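Long-range contacts in rhamnosidase B (Bacillus sp., PDB 2OKX), which hydrolyses terminal alpha-L-rhamnosyl groups from rhamnosides, as an alpha-L-rhamnosidase of glycoside hydrolase family 78: residues Pro627-Arg638 with His697-Asp708; His96-Tyr104 with Arg143-Gly151. All blocks are in the same frame, centred on the assembly; numbering follows the deposited sequence.

Interaction 1: residues Pro627-Arg638 with His697-Asp708; sequences PNWTFFWILACR and HQNLFLVKALRD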
loop_
_atom_site.group_PDB
_atom_site.type_symbol
_atom_site.label_atom_id
_atom_site.label_comp_id
_atom_site.label_asym_id
_atom_site.label_seq_id
_atom_site.Cartn_x
_atom_site.Cartn_y
_atom_site.Cartn_z
ATOM N N PRO A 627 10.647 16.288 1.287
ATOM C CA PRO A 627 11.767 16.576 2.191
ATOM C C PRO A 627 11.665 15.889 3.556
ATOM O O PRO A 627 12.586 15.190 3.970
ATOM C CB PRO A 627 11.740 18.097 2.295
ATOM C CG PRO A 627 11.288 18.500 0.911
ATOM C CD PRO A 627 10.160 17.521 0.641
ATOM N N ASN A 628 10.550 16.087 4.249
ATOM C CA ASN A 628 10.367 15.481 5.566
ATOM C C ASN A 628 10.512 13.957 5.559
ATOM O O ASN A 628 11.025 13.380 6.516
ATOM C CB ASN A 628 9.005 15.879 6.143
ATOM C CG ASN A 628 8.979 17.316 6.641
ATOM O OD1 ASN A 628 7.911 17.926 6.773
ATOM N ND2 ASN A 628 10.158 17.859 6.933
ATOM N N TRP A 629 10.067 13.298 4.490
ATOM C CA TRP A 629 10.192 11.847 4.433
ATOM C C TRP A 629 11.665 11.458 4.436
ATOM O O TRP A 629 12.063 10.508 5.113
ATOM C CB TRP A 629 9.511 11.271 3.184
ATOM C CG TRP A 629 8.013 11.020 3.314
ATOM C CD1 TRP A 629 7.289 10.065 2.651
ATOM C CD2 TRP A 629 7.064 11.770 4.091
ATOM N NE1 TRP A 629 5.957 10.176 2.961
ATOM C CE2 TRP A 629 5.789 11.214 3.841
ATOM C CE3 TRP A 629 7.166 12.859 4.971
ATOM C CZ2 TRP A 629 4.624 11.709 4.436
ATOM C CZ3 TRP A 629 6.005 13.351 5.564
ATOM C CH2 TRP A 629 4.750 12.775 5.292
ATOM N N THR A 630 12.480 12.188 3.682
ATOM C CA THR A 630 13.900 11.876 3.647
ATOM C C THR A 630 14.514 12.195 5.009
ATOM O O THR A 630 15.392 11.475 5.487
ATOM C CB THR A 630 14.615 12.654 2.527
ATOM O OG1 THR A 630 14.124 12.202 1.258
ATOM C CG2 THR A 630 16.120 12.416 2.585
ATOM N N PHE A 631 14.041 13.261 5.645
ATOM C CA PHE A 631 14.556 13.614 6.962
ATOM C C PHE A 631 14.166 12.524 7.962
ATOM O O PHE A 631 14.928 12.218 8.880
ATOM C CB PHE A 631 14.002 14.968 7.432
ATOM C CG PHE A 631 14.326 16.119 6.511
ATOM C CD1 PHE A 631 15.448 16.082 5.689
ATOM C CD2 PHE A 631 13.511 17.247 6.481
ATOM C CE1 PHE A 631 15.753 17.156 4.842
ATOM C CE2 PHE A 631 13.808 18.325 5.639
ATOM C CZ PHE A 631 14.933 18.274 4.819
ATOM N N PHE A 632 12.982 11.940 7.787
ATOM C CA PHE A 632 12.535 10.883 8.691
ATOM C C PHE A 632 13.348 9.620 8.454
ATOM O O PHE A 632 13.521 8.801 9.361
ATOM C CB PHE A 632 11.037 10.600 8.516
ATOM C CG PHE A 632 10.152 11.740 8.940
ATOM C CD1 PHE A 632 10.584 12.654 9.901
ATOM C CD2 PHE A 632 8.892 11.910 8.377
ATOM C CE1 PHE A 632 9.773 13.720 10.289
ATOM C CE2 PHE A 632 8.077 12.969 8.758
ATOM C CZ PHE A 632 8.521 13.879 9.718
ATOM N N TRP A 633 13.845 9.466 7.230
ATOM C CA TRP A 633 14.675 8.318 6.881
ATOM C C TRP A 633 15.982 8.433 7.666
ATOM O O TRP A 633 16.492 7.446 8.196
ATOM C CB TRP A 633 14.987 8.310 5.380
ATOM C CG TRP A 633 16.052 7.313 4.991
ATOM C CD1 TRP A 633 15.937 5.952 4.974
ATOM C CD2 TRP A 633 17.399 7.605 4.594
ATOM N NE1 TRP A 633 17.128 5.377 4.592
ATOM C CE2 TRP A 633 18.043 6.369 4.354
ATOM C CE3 TRP A 633 18.125 8.791 4.418
ATOM C CZ2 TRP A 633 19.382 6.284 3.947
ATOM C CZ3 TRP A 633 19.459 8.709 4.012
ATOM C CH2 TRP A 633 20.071 7.462 3.782
ATOM N N ILE A 634 16.530 9.643 7.730
ATOM C CA ILE A 634 17.769 9.855 8.465
ATOM C C ILE A 634 17.510 9.543 9.937
ATOM O O ILE A 634 18.311 8.882 10.595
ATOM C CB ILE A 634 18.270 11.308 8.309
ATOM C CG1 ILE A 634 18.713 11.540 6.857
ATOM C CG2 ILE A 634 19.427 11.573 9.270
ATOM C CD1 ILE A 634 19.114 12.974 6.545
ATOM N N LEU A 635 16.372 10.013 10.439
ATOM C CA LEU A 635 15.988 9.766 11.824
ATOM C C LEU A 635 15.915 8.258 12.048
ATOM O O LEU A 635 16.482 7.736 13.008
ATOM C CB LEU A 635 14.616 10.379 12.110
ATOM C CG LEU A 635 14.313 10.881 13.527
ATOM C CD1 LEU A 635 12.809 10.986 13.691
ATOM C CD2 LEU A 635 14.894 9.958 14.577
ATOM N N ALA A 636 15.220 7.558 11.155
ATOM C CA ALA A 636 15.074 6.111 11.272
ATOM C C ALA A 636 16.429 5.404 11.273
ATOM O O ALA A 636 16.617 4.414 11.987
ATOM C CB ALA A 636 14.199 5.576 10.143
ATOM N N CYS A 637 17.365 5.902 10.470
ATOM C CA CYS A 637 18.701 5.316 10.410
ATOM C C CYS A 637 19.375 5.467 11.768
ATOM O O CYS A 637 19.969 4.523 12.285
ATOM C CB CYS A 637 19.554 6.008 9.338
ATOM S SG CYS A 637 19.143 5.554 7.637
ATOM N N ARG A 638 19.284 6.661 12.339
ATOM C CA ARG A 638 19.878 6.906 13.643
ATOM C C ARG A 638 19.228 5.999 14.684
ATOM O O ARG A 638 19.913 5.346 15.469
ATOM C CB ARG A 638 19.679 8.361 14.073
ATOM C CG ARG A 638 20.126 8.593 15.510
ATOM C CD ARG A 638 19.828 9.981 16.029
ATOM N NE ARG A 638 20.275 10.105 17.414
ATOM C CZ ARG A 638 20.281 11.237 18.111
ATOM N NH1 ARG A 638 19.858 12.366 17.558
ATOM N NH2 ARG A 638 20.717 11.242 19.362
ATOM N N HIS A 697 7.688 23.856 8.805
ATOM C CA HIS A 697 7.915 22.517 9.347
ATOM C C HIS A 697 9.122 21.766 8.777
ATOM O O HIS A 697 9.882 21.172 9.541
ATOM C CB HIS A 697 6.639 21.654 9.269
ATOM C CG HIS A 697 6.126 21.413 7.883
ATOM N ND1 HIS A 697 6.882 20.813 6.898
ATOM C CD2 HIS A 697 4.908 21.638 7.337
ATOM C CE1 HIS A 697 6.150 20.678 5.807
ATOM N NE2 HIS A 697 4.949 21.169 6.046
ATOM N N GLN A 698 9.329 21.792 7.462
ATOM C CA GLN A 698 10.486 21.083 6.915
ATOM C C GLN A 698 11.798 21.817 7.180
ATOM O O GLN A 698 12.873 21.220 7.147
ATOM C CB GLN A 698 10.318 20.798 5.415
ATOM C CG GLN A 698 9.862 21.963 4.551
ATOM C CD GLN A 698 9.660 21.536 3.104
ATOM O OE1 GLN A 698 9.061 20.495 2.836
ATOM N NE2 GLN A 698 10.153 22.339 2.168
ATOM N N ASN A 699 11.715 23.114 7.448
ATOM C CA ASN A 699 12.915 23.878 7.763
ATOM C C ASN A 699 13.374 23.415 9.144
ATOM O O ASN A 699 14.564 23.212 9.386
ATOM C CB ASN A 699 12.601 25.375 7.776
ATOM C CG ASN A 699 12.936 26.048 6.460
ATOM O OD1 ASN A 699 14.082 26.438 6.224
ATOM N ND2 ASN A 699 11.941 26.171 5.585
ATOM N N LEU A 700 12.406 23.231 10.037
ATOM C CA LEU A 700 12.677 22.780 11.397
ATOM C C LEU A 700 13.243 21.360 11.413
ATOM O O LEU A 700 14.200 21.073 12.131
ATOM C CB LEU A 700 11.394 22.840 12.226
ATOM C CG LEU A 700 10.801 24.234 12.461
ATOM C CD1 LEU A 700 9.389 24.109 13.005
ATOM C CD2 LEU A 700 11.691 25.019 13.427
ATOM N N PHE A 701 12.654 20.467 10.618
ATOM C CA PHE A 701 13.129 19.092 10.569
ATOM C C PHE A 701 14.513 18.984 9.935
ATOM O O PHE A 701 15.262 18.054 10.226
ATOM C CB PHE A 701 12.122 18.202 9.826
ATOM C CG PHE A 701 11.035 17.646 10.711
ATOM C CD1 PHE A 701 9.698 17.714 10.327
ATOM C CD2 PHE A 701 11.350 17.040 11.926
ATOM C CE1 PHE A 701 8.690 17.189 11.134
ATOM C CE2 PHE A 701 10.348 16.510 12.743
ATOM C CZ PHE A 701 9.014 16.586 12.345
ATOM N N LEU A 702 14.864 19.932 9.072
ATOM C CA LEU A 702 16.187 19.899 8.455
ATOM C C LEU A 702 17.230 20.156 9.541
ATOM O O LEU A 702 18.298 19.543 9.553
ATOM C CB LEU A 702 16.304 20.960 7.357
ATOM C CG LEU A 702 17.679 21.083 6.682
ATOM C CD1 LEU A 702 18.188 19.718 6.242
ATOM C CD2 LEU A 702 17.568 22.017 5.485
ATOM N N VAL A 703 16.911 21.061 10.458
ATOM C CA VAL A 703 17.820 21.370 11.554
ATOM C C VAL A 703 18.088 20.092 12.342
ATOM O O VAL A 703 19.240 19.697 12.531
ATOM C CB VAL A 703 17.214 22.423 12.507
ATOM C CG1 VAL A 703 18.107 22.599 13.732
ATOM C CG2 VAL A 703 17.051 23.751 11.777
ATOM N N LYS A 704 17.016 19.439 12.781
ATOM C CA LYS A 704 17.147 18.210 13.557
ATOM C C LYS A 704 17.836 17.100 12.772
ATOM O O LYS A 704 18.603 16.322 13.336
ATOM C CB LYS A 704 15.777 17.722 14.041
ATOM C CG LYS A 704 15.870 16.526 14.980
ATOM C CD LYS A 704 14.506 15.990 15.361
ATOM C CE LYS A 704 14.631 14.644 16.067
ATOM N NZ LYS A 704 13.301 14.004 16.266
ATOM N N ALA A 705 17.561 17.023 11.472
ATOM C CA ALA A 705 18.173 16.004 10.626
ATOM C C ALA A 705 19.683 16.225 10.568
ATOM O O ALA A 705 20.466 15.280 10.644
ATOM C CB ALA A 705 17.581 16.059 9.225
ATOM N N LEU A 706 20.084 17.484 10.430
ATOM C CA LEU A 706 21.499 17.837 10.375
ATOM C C LEU A 706 22.200 17.415 11.661
ATOM O O LEU A 706 23.340 16.950 11.638
ATOM C CB LEU A 706 21.651 19.345 10.176
ATOM C CG LEU A 706 21.249 19.862 8.794
ATOM C CD1 LEU A 706 21.023 21.364 8.844
ATOM C CD2 LEU A 706 22.332 19.490 7.792
ATOM N N ARG A 707 21.512 17.586 12.784
ATOM C CA ARG A 707 22.071 17.216 14.079
ATOM C C ARG A 707 22.026 15.706 14.299
ATOM O O ARG A 707 23.010 15.106 14.735
ATOM C CB ARG A 707 21.322 17.952 15.191
ATOM C CG ARG A 707 21.600 19.444 15.186
ATOM C CD ARG A 707 20.633 20.221 16.052
ATOM N NE ARG A 707 21.011 21.631 16.124
ATOM C CZ ARG A 707 20.221 22.597 16.580
ATOM N NH1 ARG A 707 20.658 23.849 16.610
ATOM N NH2 ARG A 707 18.991 22.316 16.993
ATOM N N ASP A 708 20.889 15.090 13.987
ATOM C CA ASP A 708 20.745 13.645 14.147
ATOM C C ASP A 708 21.811 12.899 13.345
ATOM O O ASP A 708 22.236 11.808 13.728
ATOM C CB ASP A 708 19.355 13.190 13.684
ATOM C CG ASP A 708 18.257 13.566 14.661
ATOM O OD1 ASP A 708 17.070 13.475 14.281
ATOM O OD2 ASP A 708 18.573 13.944 15.808
HETATM O O HOH W 1 8.428 17.831 3.610
#
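Two aromatic side chains of helix 627-638, F631 and F632, pack against F701 and its neighbours on helix 697-708. The segment axes approach to 9.3 Å at an angle of 29°. F631 is a knob among Q698, F701, L702 and A705; CA of L702 lies over one face of its ring, a CH-pi contact. F632 presents its edge to the face of F701 in a T-shaped pair, planes at 82°, with F632 CE1 over the middle of the F701 ring. CG of F632 stands anti to its carbonyl carbon (chi1 -67°), which brings CZ within 3.6 Å of F701 CE1. An alanine in place of F701 would keep the CB that F631 touches, but would probably leave the F632 edge without its ring face and open a gap there. One water accepts from N628 N (2.8 Å) and donates to OE1 of Q698, while R638 brings NH1 to D708 OD2 at 2.7 Å, a salt bridge whose hydrogen bond is weak because strongly bent. Helix 647-665 packs on 627-638 and helix 723-739 on 697-708 in the alpha-helical barrel. Ring packing thus holds the middle, while partly exposed R638 would probably offset the cost of burying the D708 charge.

Interaction 2: residues His96-Tyr104 with Arg143-Gly151; sequences HFGVSNFYY and RMACQQGFG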
loop_
_atom_site.group_PDB
_atom_site.type_symbol
_atom_site.label_atom_id
_atom_site.label_comp_id
_atom_site.label_asym_id
_atom_site.label_seq_id
_atom_site.Cartn_x
_atom_site.Cartn_y
_atom_site.Cartn_z
ATOM N N HIS A 96 3.931 -11.056 -15.067
ATOM C CA HIS A 96 4.701 -9.931 -15.587
ATOM C C HIS A 96 3.740 -8.775 -15.806
ATOM O O HIS A 96 2.810 -8.880 -16.597
ATOM C CB HIS A 96 5.395 -10.263 -16.907
ATOM C CG HIS A 96 6.251 -9.146 -17.409
ATOM N ND1 HIS A 96 7.442 -8.800 -16.805
ATOM C CD2 HIS A 96 6.032 -8.217 -18.369
ATOM C CE1 HIS A 96 7.914 -7.702 -17.368
ATOM N NE2 HIS A 96 7.077 -7.328 -18.319
ATOM N N PHE A 97 3.972 -7.671 -15.107
ATOM C CA PHE A 97 3.093 -6.515 -15.208
ATOM C C PHE A 97 3.178 -5.781 -16.543
ATOM O O PHE A 97 2.155 -5.396 -17.105
ATOM C CB PHE A 97 3.382 -5.529 -14.068
ATOM C CG PHE A 97 3.242 -6.127 -12.691
ATOM C CD1 PHE A 97 2.231 -7.044 -12.411
ATOM C CD2 PHE A 97 4.100 -5.745 -11.664
ATOM C CE1 PHE A 97 2.075 -7.574 -11.123
ATOM C CE2 PHE A 97 3.954 -6.266 -10.375
ATOM C CZ PHE A 97 2.939 -7.182 -10.106
ATOM N N GLY A 98 4.396 -5.583 -17.041
ATOM C CA GLY A 98 4.574 -4.874 -18.297
ATOM C C GLY A 98 4.254 -3.398 -18.140
ATOM O O GLY A 98 4.161 -2.657 -19.121
ATOM N N VAL A 99 4.087 -2.972 -16.892
ATOM C CA VAL A 99 3.764 -1.585 -16.567
ATOM C C VAL A 99 4.429 -1.247 -15.238
ATOM O O VAL A 99 4.392 -2.049 -14.304
ATOM C CB VAL A 99 2.235 -1.395 -16.420
ATOM C CG1 VAL A 99 1.913 0.031 -16.004
ATOM C CG2 VAL A 99 1.540 -1.737 -17.727
ATOM N N SER A 100 5.045 -0.075 -15.150
ATOM C CA SER A 100 5.704 0.327 -13.910
ATOM C C SER A 100 4.684 0.741 -12.849
ATOM O O SER A 100 3.581 1.171 -13.180
ATOM C CB SER A 100 6.661 1.500 -14.168
ATOM O OG SER A 100 7.733 1.136 -15.025
ATOM N N ASN A 101 5.047 0.587 -11.574
ATOM C CA ASN A 101 4.177 1.008 -10.475
ATOM C C ASN A 101 5.028 1.489 -9.294
ATOM O O ASN A 101 6.224 1.737 -9.459
ATOM C CB ASN A 101 3.198 -0.108 -10.050
ATOM C CG ASN A 101 3.892 -1.401 -9.640
ATOM O OD1 ASN A 101 4.879 -1.394 -8.904
ATOM N ND2 ASN A 101 3.352 -2.527 -10.100
ATOM N N PHE A 102 4.422 1.631 -8.119
ATOM C CA PHE A 102 5.134 2.124 -6.936
ATOM C C PHE A 102 6.036 1.108 -6.232
ATOM O O PHE A 102 6.670 1.441 -5.230
ATOM C CB PHE A 102 4.142 2.687 -5.909
ATOM C CG PHE A 102 3.439 3.951 -6.340
ATOM C CD1 PHE A 102 3.206 4.228 -7.686
ATOM C CD2 PHE A 102 2.903 4.812 -5.383
ATOM C CE1 PHE A 102 2.440 5.338 -8.072
ATOM C CE2 PHE A 102 2.137 5.919 -5.753
ATOM C CZ PHE A 102 1.902 6.182 -7.104
ATOM N N TYR A 103 6.072 -0.132 -6.717
ATOM C CA TYR A 103 6.943 -1.143 -6.117
ATOM C C TYR A 103 7.549 -2.078 -7.160
ATOM O O TYR A 103 7.982 -3.192 -6.851
ATOM C CB TYR A 103 6.217 -1.948 -5.016
ATOM C CG TYR A 103 4.841 -2.516 -5.340
ATOM C CD1 TYR A 103 4.665 -3.474 -6.344
ATOM C CD2 TYR A 103 3.725 -2.149 -4.579
ATOM C CE1 TYR A 103 3.414 -4.056 -6.576
ATOM C CE2 TYR A 103 2.473 -2.726 -4.801
ATOM C CZ TYR A 103 2.325 -3.681 -5.800
ATOM O OH TYR A 103 1.093 -4.264 -6.006
ATOM N N TYR A 104 7.598 -1.593 -8.396
ATOM C CA TYR A 104 8.147 -2.350 -9.509
ATOM C C TYR A 104 8.475 -1.426 -10.676
ATOM O O TYR A 104 7.660 -0.591 -11.062
ATOM C CB TYR A 104 7.144 -3.418 -9.970
ATOM C CG TYR A 104 7.495 -4.040 -11.307
ATOM C CD1 TYR A 104 6.884 -3.605 -12.484
ATOM C CD2 TYR A 104 8.474 -5.028 -11.400
ATOM C CE1 TYR A 104 7.246 -4.136 -13.730
ATOM C CE2 TYR A 104 8.845 -5.567 -12.635
ATOM C CZ TYR A 104 8.228 -5.115 -13.794
ATOM O OH TYR A 104 8.602 -5.639 -15.009
ATOM N N ARG A 143 -6.558 -2.629 -14.215
ATOM C CA ARG A 143 -5.333 -2.237 -13.543
ATOM C C ARG A 143 -5.871 -2.076 -12.124
ATOM O O ARG A 143 -6.928 -1.477 -11.921
ATOM C CB ARG A 143 -4.826 -0.894 -14.082
ATOM C CG ARG A 143 -3.624 -0.325 -13.336
ATOM C CD ARG A 143 -2.373 -1.171 -13.519
ATOM N NE ARG A 143 -1.336 -0.778 -12.567
ATOM C CZ ARG A 143 -0.616 0.338 -12.644
ATOM N NH1 ARG A 143 -0.799 1.193 -13.644
ATOM N NH2 ARG A 143 0.268 0.619 -11.696
ATOM N N MET A 144 -5.163 -2.624 -11.148
ATOM C CA MET A 144 -5.616 -2.564 -9.762
ATOM C C MET A 144 -5.637 -1.155 -9.181
ATOM O O MET A 144 -6.647 -0.719 -8.627
ATOM C CB MET A 144 -4.735 -3.464 -8.903
ATOM C CG MET A 144 -5.270 -3.738 -7.508
ATOM S SD MET A 144 -4.336 -5.094 -6.790
ATOM C CE MET A 144 -4.666 -4.859 -5.011
ATOM N N ALA A 145 -4.521 -0.450 -9.310
ATOM C CA ALA A 145 -4.401 0.905 -8.790
ATOM C C ALA A 145 -3.150 1.535 -9.373
ATOM O O ALA A 145 -2.282 0.831 -9.900
ATOM C CB ALA A 145 -4.305 0.871 -7.260
ATOM N N CYS A 146 -3.040 2.854 -9.273
ATOM C CA CYS A 146 -1.859 3.521 -9.806
ATOM C C CYS A 146 -0.604 2.993 -9.120
ATOM O O CYS A 146 0.481 3.008 -9.702
ATOM C CB CYS A 146 -1.960 5.042 -9.625
ATOM S SG CYS A 146 -1.980 5.642 -7.907
ATOM N N GLN A 147 -0.759 2.498 -7.893
ATOM C CA GLN A 147 0.375 1.991 -7.124
ATOM C C GLN A 147 0.686 0.515 -7.326
ATOM O O GLN A 147 1.819 0.083 -7.104
ATOM C CB GLN A 147 0.148 2.202 -5.613
ATOM C CG GLN A 147 -0.249 3.616 -5.184
ATOM C CD GLN A 147 -1.750 3.815 -5.150
ATOM O OE1 GLN A 147 -2.508 2.979 -5.644
ATOM N NE2 GLN A 147 -2.191 4.931 -4.573
ATOM N N GLN A 148 -0.302 -0.258 -7.763
ATOM C CA GLN A 148 -0.108 -1.697 -7.871
ATOM C C GLN A 148 -0.189 -2.370 -9.240
ATOM O O GLN A 148 -0.032 -1.729 -10.276
ATOM C CB GLN A 148 -1.083 -2.367 -6.902
ATOM C CG GLN A 148 -1.236 -1.592 -5.587
ATOM C CD GLN A 148 -1.678 -2.475 -4.438
ATOM O OE1 GLN A 148 -2.589 -2.130 -3.676
ATOM N NE2 GLN A 148 -1.031 -3.620 -4.304
ATOM N N GLY A 149 -0.427 -3.681 -9.220
ATOM C CA GLY A 149 -0.512 -4.453 -10.448
ATOM C C GLY A 149 -1.894 -4.523 -11.068
ATOM O O GLY A 149 -2.484 -3.496 -11.396
ATOM N N PHE A 150 -2.422 -5.735 -11.210
ATOM C CA PHE A 150 -3.733 -5.927 -11.827
ATOM C C PHE A 150 -4.656 -6.867 -11.058
ATOM O O PHE A 150 -4.200 -7.820 -10.427
ATOM C CB PHE A 150 -3.552 -6.501 -13.239
ATOM C CG PHE A 150 -2.740 -5.630 -14.154
ATOM C CD1 PHE A 150 -3.363 -4.749 -15.033
ATOM C CD2 PHE A 150 -1.351 -5.685 -14.136
ATOM C CE1 PHE A 150 -2.617 -3.936 -15.880
ATOM C CE2 PHE A 150 -0.592 -4.874 -14.980
ATOM C CZ PHE A 150 -1.227 -3.998 -15.853
ATOM N N GLY A 151 -5.957 -6.583 -11.120
ATOM C CA GLY A 151 -6.948 -7.442 -10.491
ATOM C C GLY A 151 -7.244 -8.435 -11.598
ATOM O O GLY A 151 -7.598 -8.028 -12.705
HETATM O O HOH W 2 1.898 -2.504 -12.760
HETATM O O HOH W 3 1.729 2.899 -13.634
HETATM O O HOH W 4 -0.825 -5.771 -7.540
#
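Q147 and F102, with the largest areas buried, meet side chain to ring and backbone to backbone. CG of Q147 lies over one face of the F102 ring, 3.6 Å from its centroid, in a CH-pi contact; it stands opposite the carbonyl carbon (chi1 -51°), beside the backbone N, which sets it there. SG of C146 approaches the same ring obliquely, 4.0 Å from F102 CZ. The backbone N of F102 donates to Q147 O (3.2 Å), reaching it from above the carbonyl plane. F150 is the third large contributor: its ring edge meets CG2 of V99, and its CE2 lies 3.5 Å from F97 O. R143 grips Q148 O side-on with NE and NH2, both at 2.8 Å, shaping its own loop, while V99 CG1 covers a face of the guanidinium. A water donates to V99 O and Q148 O and accepts from N101 ND2, bridging the loops. N101 OD1 also closes an Asx turn with Y103 N. Both segments are loops of the N-terminal region: 96-104 leads from strand 87-96 toward strand 110-117, while the loop 143-151 precedes strand 153-155, with W622 and H310 also meeting the F102 ring.

Overall arrangement
Interaction 1 joins two helices of the six-hairpin glycosidase domain, whereas interaction 2 joins two loops of the N-terminal rhamnosidase domain, earlier in the chain. Their centres are about 30 Å apart and their nearest atoms about 10 Å, without touching. No catalytic residue is identified in either contact; in GH78 enzymes the active site lies in the alpha-helical barrel, to which interaction 1 belongs and which the loops of interaction 2 touch: F102 meets W622 and V574, Q147 touches E572, and the backbones of N101 and A621 are hydrogen-bonded. A621 and W622 come shortly before helix 627-644, which carries one side of interaction 1. Glycerol, probably from crystallisation, lies about 3 Å from the Q147 side chain and may mark a pocket.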